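BtGH115A (PDB 5BY3) removes 4-O-methyl-glucuronic acid side groups from decorated arabinogalactans, acting as an alpha-glucuronidase of glycoside hydrolase family GH115. Local coordinates at residues E245-N250 / D278-V283; G253-R258 / Y273-D278. All blocks are in the same frame, centred on the assembly; numbering follows the deposited sequence.

Interaction 1: residues E245-N250 / D278-V283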
loop_
_atom_site.group_PDB
_atom_site.type_symbol
_atom_site.label_atom_id
_atom_site.label_comp_id
_atom_site.label_asym_id
_atom_site.label_seq_id
_atom_site.Cartn_x
_atom_site.Cartn_y
_atom_site.Cartn_z
ATOM N N GLU A 245 -6.502 -17.300 -7.096
ATOM C CA GLU A 245 -5.767 -18.411 -6.484
ATOM C C GLU A 245 -6.624 -19.049 -5.375
ATOM O O GLU A 245 -6.266 -18.997 -4.166
ATOM C CB GLU A 245 -4.436 -17.939 -5.939
ATOM C CG GLU A 245 -3.373 -17.558 -6.931
ATOM C CD GLU A 245 -2.178 -17.000 -6.195
ATOM O OE1 GLU A 245 -2.236 -15.800 -5.806
ATOM O OE2 GLU A 245 -1.208 -17.760 -5.960
ATOM N N PRO A 246 -7.744 -19.677 -5.797
ATOM C CA PRO A 246 -8.789 -20.233 -4.952
ATOM C C PRO A 246 -8.352 -21.178 -3.877
ATOM O O PRO A 246 -8.902 -21.094 -2.778
ATOM C CB PRO A 246 -9.678 -20.993 -5.930
ATOM C CG PRO A 246 -9.437 -20.350 -7.243
ATOM C CD PRO A 246 -7.982 -20.007 -7.215
HETATM N N MSE A 247 -7.403 -22.093 -4.144
HETATM C CA MSE A 247 -7.710 -22.818 -2.843
HETATM C C MSE A 247 -6.412 -23.070 -2.223
HETATM O O MSE A 247 -5.895 -24.193 -2.296
HETATM C CB MSE A 247 -8.466 -24.180 -2.882
HETATM C CG MSE A 247 -9.960 -24.124 -3.164
HETATM SE SE MSE A 247 -10.964 -23.775 -1.506
HETATM C CE MSE A 247 -10.531 -25.534 -0.805
ATOM N N ALA A 248 -5.845 -22.022 -1.633
ATOM C CA ALA A 248 -4.394 -21.986 -1.375
ATOM C C ALA A 248 -3.601 -22.441 -2.625
ATOM O O ALA A 248 -2.449 -22.876 -2.527
ATOM C CB ALA A 248 -4.060 -22.840 -0.160
ATOM N N CYS A 249 -4.236 -22.303 -3.795
ATOM C CA CYS A 249 -3.803 -22.933 -5.040
ATOM C C CYS A 249 -3.432 -21.941 -6.114
ATOM O O CYS A 249 -4.275 -21.310 -6.738
ATOM C CB CYS A 249 -4.885 -23.885 -5.567
ATOM S SG CYS A 249 -4.583 -25.590 -5.087
ATOM N N ASN A 250 -2.135 -21.820 -6.321
ATOM C CA ASN A 250 -1.601 -20.951 -7.346
ATOM C C ASN A 250 -1.744 -21.589 -8.749
ATOM O O ASN A 250 -0.855 -22.295 -9.206
ATOM C CB ASN A 250 -0.135 -20.583 -7.007
ATOM C CG ASN A 250 0.570 -19.850 -8.142
ATOM O OD1 ASN A 250 -0.018 -19.574 -9.199
ATOM N ND2 ASN A 250 1.838 -19.550 -7.938
ATOM N N ASP A 278 -5.790 -32.003 -3.325
ATOM C CA ASP A 278 -4.490 -32.481 -2.876
ATOM C C ASP A 278 -3.859 -31.473 -1.935
ATOM O O ASP A 278 -3.221 -31.844 -0.950
ATOM C CB ASP A 278 -3.588 -32.740 -4.074
ATOM C CG ASP A 278 -4.109 -33.850 -4.983
ATOM O OD1 ASP A 278 -5.069 -34.545 -4.569
ATOM O OD2 ASP A 278 -3.533 -34.030 -6.098
ATOM N N ARG A 279 -4.089 -30.192 -2.252
ATOM C CA ARG A 279 -3.527 -29.048 -1.549
ATOM C C ARG A 279 -4.192 -28.825 -0.192
ATOM O O ARG A 279 -3.505 -28.716 0.802
ATOM C CB ARG A 279 -3.632 -27.793 -2.433
ATOM C CG ARG A 279 -3.409 -26.458 -1.743
ATOM C CD ARG A 279 -1.998 -26.276 -1.169
ATOM N NE ARG A 279 -0.945 -26.851 -1.997
ATOM C CZ ARG A 279 -0.458 -26.282 -3.084
ATOM N NH1 ARG A 279 -0.922 -25.102 -3.499
ATOM N NH2 ARG A 279 0.494 -26.882 -3.760
ATOM N N VAL A 280 -5.519 -28.733 -0.171
ATOM C CA VAL A 280 -6.285 -28.690 1.074
ATOM C C VAL A 280 -5.881 -29.825 2.041
ATOM O O VAL A 280 -5.816 -29.591 3.234
ATOM C CB VAL A 280 -7.789 -28.725 0.788
ATOM C CG1 VAL A 280 -8.612 -28.424 2.032
ATOM C CG2 VAL A 280 -8.135 -27.744 -0.313
ATOM N N LYS A 281 -5.582 -31.021 1.509
ATOM C CA LYS A 281 -5.084 -32.162 2.283
ATOM C C LYS A 281 -3.791 -31.843 3.032
ATOM O O LYS A 281 -3.706 -32.081 4.238
ATOM C CB LYS A 281 -4.853 -33.396 1.395
ATOM C CG LYS A 281 -6.076 -34.237 1.092
ATOM C CD LYS A 281 -5.666 -35.655 0.707
ATOM C CE LYS A 281 -6.821 -36.409 0.056
ATOM N NZ LYS A 281 -6.470 -37.788 -0.406
ATOM N N GLU A 282 -2.796 -31.298 2.336
ATOM C CA GLU A 282 -1.456 -31.116 2.937
ATOM C C GLU A 282 -1.304 -29.891 3.869
ATOM O O GLU A 282 -0.264 -29.718 4.522
ATOM C CB GLU A 282 -0.385 -31.112 1.844
ATOM C CG GLU A 282 -0.469 -29.917 0.918
ATOM C CD GLU A 282 0.662 -29.859 -0.094
ATOM O OE1 GLU A 282 1.498 -30.791 -0.152
ATOM O OE2 GLU A 282 0.704 -28.862 -0.841
ATOM N N VAL A 283 -2.363 -29.085 3.951
ATOM C CA VAL A 283 -2.327 -27.728 4.474
ATOM C C VAL A 283 -3.461 -27.473 5.494
ATOM O O VAL A 283 -3.589 -26.364 6.006
ATOM C CB VAL A 283 -2.306 -26.748 3.239
ATOM C CG1 VAL A 283 -3.498 -25.800 3.117
ATOM C CG2 VAL A 283 -0.960 -26.059 3.073
#

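Interaction 2: residues G253-R258 / Y273-D278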
loop_
_atom_site.group_PDB
_atom_site.type_symbol
_atom_site.label_atom_id
_atom_site.label_comp_id
_atom_site.label_asym_id
_atom_site.label_seq_id
_atom_site.Cartn_x
_atom_site.Cartn_y
_atom_site.Cartn_z
ATOM N N GLY A 253 1.217 -20.772 -11.671
ATOM C CA GLY A 253 2.407 -21.619 -11.696
ATOM C C GLY A 253 2.146 -23.119 -11.603
ATOM O O GLY A 253 2.832 -23.896 -12.265
ATOM N N GLU A 254 1.161 -23.521 -10.791
ATOM C CA GLU A 254 0.929 -24.954 -10.432
ATOM C C GLU A 254 0.141 -25.722 -11.451
ATOM O O GLU A 254 0.427 -26.877 -11.641
ATOM C CB GLU A 254 0.235 -25.138 -9.068
ATOM C CG GLU A 254 1.078 -24.710 -7.887
ATOM C CD GLU A 254 0.408 -24.964 -6.564
ATOM O OE1 GLU A 254 -0.299 -24.074 -6.033
ATOM O OE2 GLU A 254 0.595 -26.072 -6.052
ATOM N N TRP A 255 -0.839 -25.091 -12.099
ATOM C CA TRP A 255 -1.705 -25.796 -13.034
ATOM C C TRP A 255 -0.977 -26.532 -14.173
ATOM O O TRP A 255 -1.362 -27.657 -14.551
ATOM C CB TRP A 255 -2.820 -24.914 -13.593
ATOM C CG TRP A 255 -3.754 -25.731 -14.447
ATOM C CD1 TRP A 255 -3.805 -25.765 -15.813
ATOM C CD2 TRP A 255 -4.721 -26.699 -13.988
ATOM N NE1 TRP A 255 -4.760 -26.659 -16.233
ATOM C CE2 TRP A 255 -5.343 -27.245 -15.141
ATOM C CE3 TRP A 255 -5.144 -27.131 -12.717
ATOM C CZ2 TRP A 255 -6.362 -28.199 -15.065
ATOM C CZ3 TRP A 255 -6.163 -28.095 -12.642
ATOM C CH2 TRP A 255 -6.757 -28.617 -13.815
ATOM N N LYS A 256 0.058 -25.900 -14.716
ATOM C CA LYS A 256 0.838 -26.545 -15.758
ATOM C C LYS A 256 1.771 -27.633 -15.189
ATOM O O LYS A 256 2.255 -28.456 -15.943
ATOM C CB LYS A 256 1.573 -25.517 -16.638
ATOM C CG LYS A 256 2.911 -24.997 -16.113
ATOM C CD LYS A 256 2.787 -23.630 -15.447
ATOM C CE LYS A 256 3.002 -22.476 -16.426
ATOM N NZ LYS A 256 3.025 -21.152 -15.735
ATOM N N ILE A 257 2.018 -27.629 -13.876
ATOM C CA ILE A 257 2.870 -28.643 -13.219
ATOM C C ILE A 257 2.106 -29.930 -12.762
ATOM O O ILE A 257 2.628 -31.044 -12.914
ATOM C CB ILE A 257 3.673 -28.027 -12.028
ATOM C CG1 ILE A 257 4.793 -27.092 -12.514
ATOM C CG2 ILE A 257 4.263 -29.098 -11.113
ATOM C CD1 ILE A 257 5.212 -26.039 -11.487
ATOM N N ARG A 258 0.890 -29.759 -12.229
ATOM C CA ARG A 258 0.165 -30.764 -11.442
ATOM C C ARG A 258 -1.273 -31.028 -11.945
ATOM O O ARG A 258 -1.927 -31.992 -11.516
ATOM C CB ARG A 258 -0.037 -30.231 -10.024
ATOM C CG ARG A 258 1.053 -30.315 -8.960
ATOM C CD ARG A 258 0.576 -29.493 -7.741
ATOM N NE ARG A 258 -0.853 -29.693 -7.482
ATOM C CZ ARG A 258 -1.670 -28.884 -6.816
ATOM N NH1 ARG A 258 -1.265 -27.749 -6.300
ATOM N NH2 ARG A 258 -2.928 -29.217 -6.658
ATOM N N TYR A 273 -11.200 -29.994 -9.334
ATOM C CA TYR A 273 -11.492 -30.436 -7.963
ATOM C C TYR A 273 -10.320 -31.202 -7.346
ATOM O O TYR A 273 -9.899 -30.874 -6.233
ATOM C CB TYR A 273 -12.824 -31.211 -7.864
ATOM C CG TYR A 273 -13.147 -31.688 -6.468
ATOM C CD1 TYR A 273 -12.592 -32.875 -5.971
ATOM C CD2 TYR A 273 -13.998 -30.959 -5.643
ATOM C CE1 TYR A 273 -12.874 -33.321 -4.685
ATOM C CE2 TYR A 273 -14.294 -31.387 -4.355
ATOM C CZ TYR A 273 -13.738 -32.574 -3.882
ATOM O OH TYR A 273 -14.007 -33.018 -2.605
ATOM N N GLN A 274 -9.787 -32.182 -8.070
ATOM C CA GLN A 274 -8.655 -32.994 -7.614
ATOM C C GLN A 274 -7.464 -32.120 -7.248
ATOM O O GLN A 274 -6.960 -32.197 -6.144
ATOM C CB GLN A 274 -8.229 -33.982 -8.706
ATOM C CG GLN A 274 -9.194 -35.146 -8.956
ATOM C CD GLN A 274 -8.665 -36.186 -9.954
ATOM O OE1 GLN A 274 -7.897 -35.864 -10.869
ATOM N NE2 GLN A 274 -9.071 -37.444 -9.773
ATOM N N PHE A 275 -7.020 -31.317 -8.215
ATOM C CA PHE A 275 -6.013 -30.257 -8.085
ATOM C C PHE A 275 -6.112 -29.504 -6.741
ATOM O O PHE A 275 -5.187 -29.543 -5.941
ATOM C CB PHE A 275 -6.190 -29.309 -9.301
ATOM C CG PHE A 275 -5.354 -28.071 -9.262
ATOM C CD1 PHE A 275 -3.983 -28.120 -9.541
ATOM C CD2 PHE A 275 -5.933 -26.837 -8.982
ATOM C CE1 PHE A 275 -3.210 -26.967 -9.523
ATOM C CE2 PHE A 275 -5.164 -25.684 -8.959
ATOM C CZ PHE A 275 -3.803 -25.754 -9.229
ATOM N N TRP A 276 -7.247 -28.850 -6.495
ATOM C CA TRP A 276 -7.541 -28.175 -5.218
ATOM C C TRP A 276 -7.381 -29.106 -4.006
ATOM O O TRP A 276 -6.659 -28.763 -3.052
ATOM C CB TRP A 276 -8.963 -27.624 -5.246
ATOM C CG TRP A 276 -9.208 -26.522 -6.178
ATOM C CD1 TRP A 276 -8.280 -25.646 -6.678
ATOM C CD2 TRP A 276 -10.460 -26.109 -6.701
ATOM N NE1 TRP A 276 -8.870 -24.746 -7.508
ATOM C CE2 TRP A 276 -10.215 -24.978 -7.526
ATOM C CE3 TRP A 276 -11.767 -26.578 -6.572
ATOM C CZ2 TRP A 276 -11.234 -24.303 -8.216
ATOM C CZ3 TRP A 276 -12.790 -25.898 -7.244
ATOM C CH2 TRP A 276 -12.510 -24.770 -8.065
ATOM N N GLU A 277 -8.012 -30.289 -4.086
ATOM C CA GLU A 277 -8.075 -31.279 -3.002
ATOM C C GLU A 277 -6.729 -31.686 -2.446
ATOM O O GLU A 277 -6.544 -31.720 -1.226
ATOM C CB GLU A 277 -8.838 -32.529 -3.448
ATOM C CG GLU A 277 -8.756 -33.709 -2.478
ATOM C CD GLU A 277 -9.476 -34.938 -2.993
ATOM O OE1 GLU A 277 -10.548 -35.287 -2.424
ATOM O OE2 GLU A 277 -8.967 -35.535 -3.974
ATOM N N ASP A 278 -5.790 -32.003 -3.325
ATOM C CA ASP A 278 -4.490 -32.481 -2.876
ATOM C C ASP A 278 -3.859 -31.473 -1.935
ATOM O O ASP A 278 -3.221 -31.844 -0.950
ATOM C CB ASP A 278 -3.588 -32.740 -4.074
ATOM C CG ASP A 278 -4.109 -33.850 -4.983
ATOM O OD1 ASP A 278 -5.069 -34.545 -4.569
ATOM O OD2 ASP A 278 -3.533 -34.030 -6.098
#

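Interaction 1: residues E245-N250 / D278-V283
In the TIM-barrel fold of family GH115, the connection between strands 238-239 and 290-291 packs against itself where M247, A248 and C249 of the loop after the first strand meet R279, V280 and V283, late in helix 265-283. The contact is buried, and R279 dominates it. CB of R279 points toward the loop and lies 3.6 Å from C249 SG, and CG, anti to the backbone N (chi1 166°), passes 3.4 Å from M247 O. Bends at chi2 and chi3 follow, and NH1, in a bond lying close to the guanidinium plane, donates to A248 O at 2.9 Å (N-H...O angle 145°). A248 sits in a left-handed backbone conformation; its small CB is 4.0 Å from R279 CG. Arginine suits this place because its aliphatic stem packs while its several N-H groups hold separate partners: NE forms a salt bridge of 2.8 Å with E282 OE2 one turn on, and NH2 turns to E254. An alanine at R279 would probably leave A248 O without its NH1 donor and E282 and E254 without this cationic mate. Farther from the charges, M247 and V280 supply flexible and branched apolar groups that cross obliquely, with the selenomethionine methyl CE of M247 3.3 Å from V280 CG2.

Interaction 2: residues G253-R258 / Y273-D278
Helix segments 253-258 and 273-278 run at 106° to each other with their axes 11.3 Å apart at closest approach, and R258 and F275 bring their CA atoms nearest, at 7.0 Å. The first helix is kinked at 256-257, whose N atoms lack a bond to the turn before; I257 N bonds instead to E254 O, which R258 N also reaches. F275 bridges the gap: CB points toward the other helix, and CG, anti to the backbone N, continues from it. W255 and R258 lie on opposite sides of that ring. From one side W255 brings an edge to it in a T-shaped (edge-to-face) stack with planes at 78°; W255 CE3 stands 3.4 Å above the centre of the F275 ring. W255 NE1 bonds to G261 O, which helps to fix the indole. On the other side the guanidinium of R258, turned only 20° from the ring plane, is shifted past the CD1-CE1 rim; F275 CD1 lies under the rim of the guanidinium, 3.7 Å from R258 CZ. E254 CB lies at the ring edge, 3.9 Å from F275 CE1. E254 OE2, also paired with R279, takes R258 NH1 in a salt bridge from above its carboxylate plane. A phenyl ring suits this slot, taking an indole edge on one face and an offset guanidinium on the other side, while the carboxylate of E254 probably offsets the arginine charge.

Interactions 1 and 2 have centres 8 Å apart and lie on the same side of the chain's centre. Both use helix 265-283 in succession, sharing D278. The chain order is 245-250, 253-258, 273-278, 278-283, so interaction 2 falls between the two halves of interaction 1. They also touch directly: R279 NH2 forms a salt bridge with E254 OE2, although R279 NH2 and R258 NH1 are like charges 3.2 Å apart, and C249 CB packs 3.8 Å from F275 CE2. A single carboxylate thus joins both arginines, and the two contacts tie the loop and both helices together within the excursion between strands 238-239 and 290-291 of the eight-stranded parallel barrel.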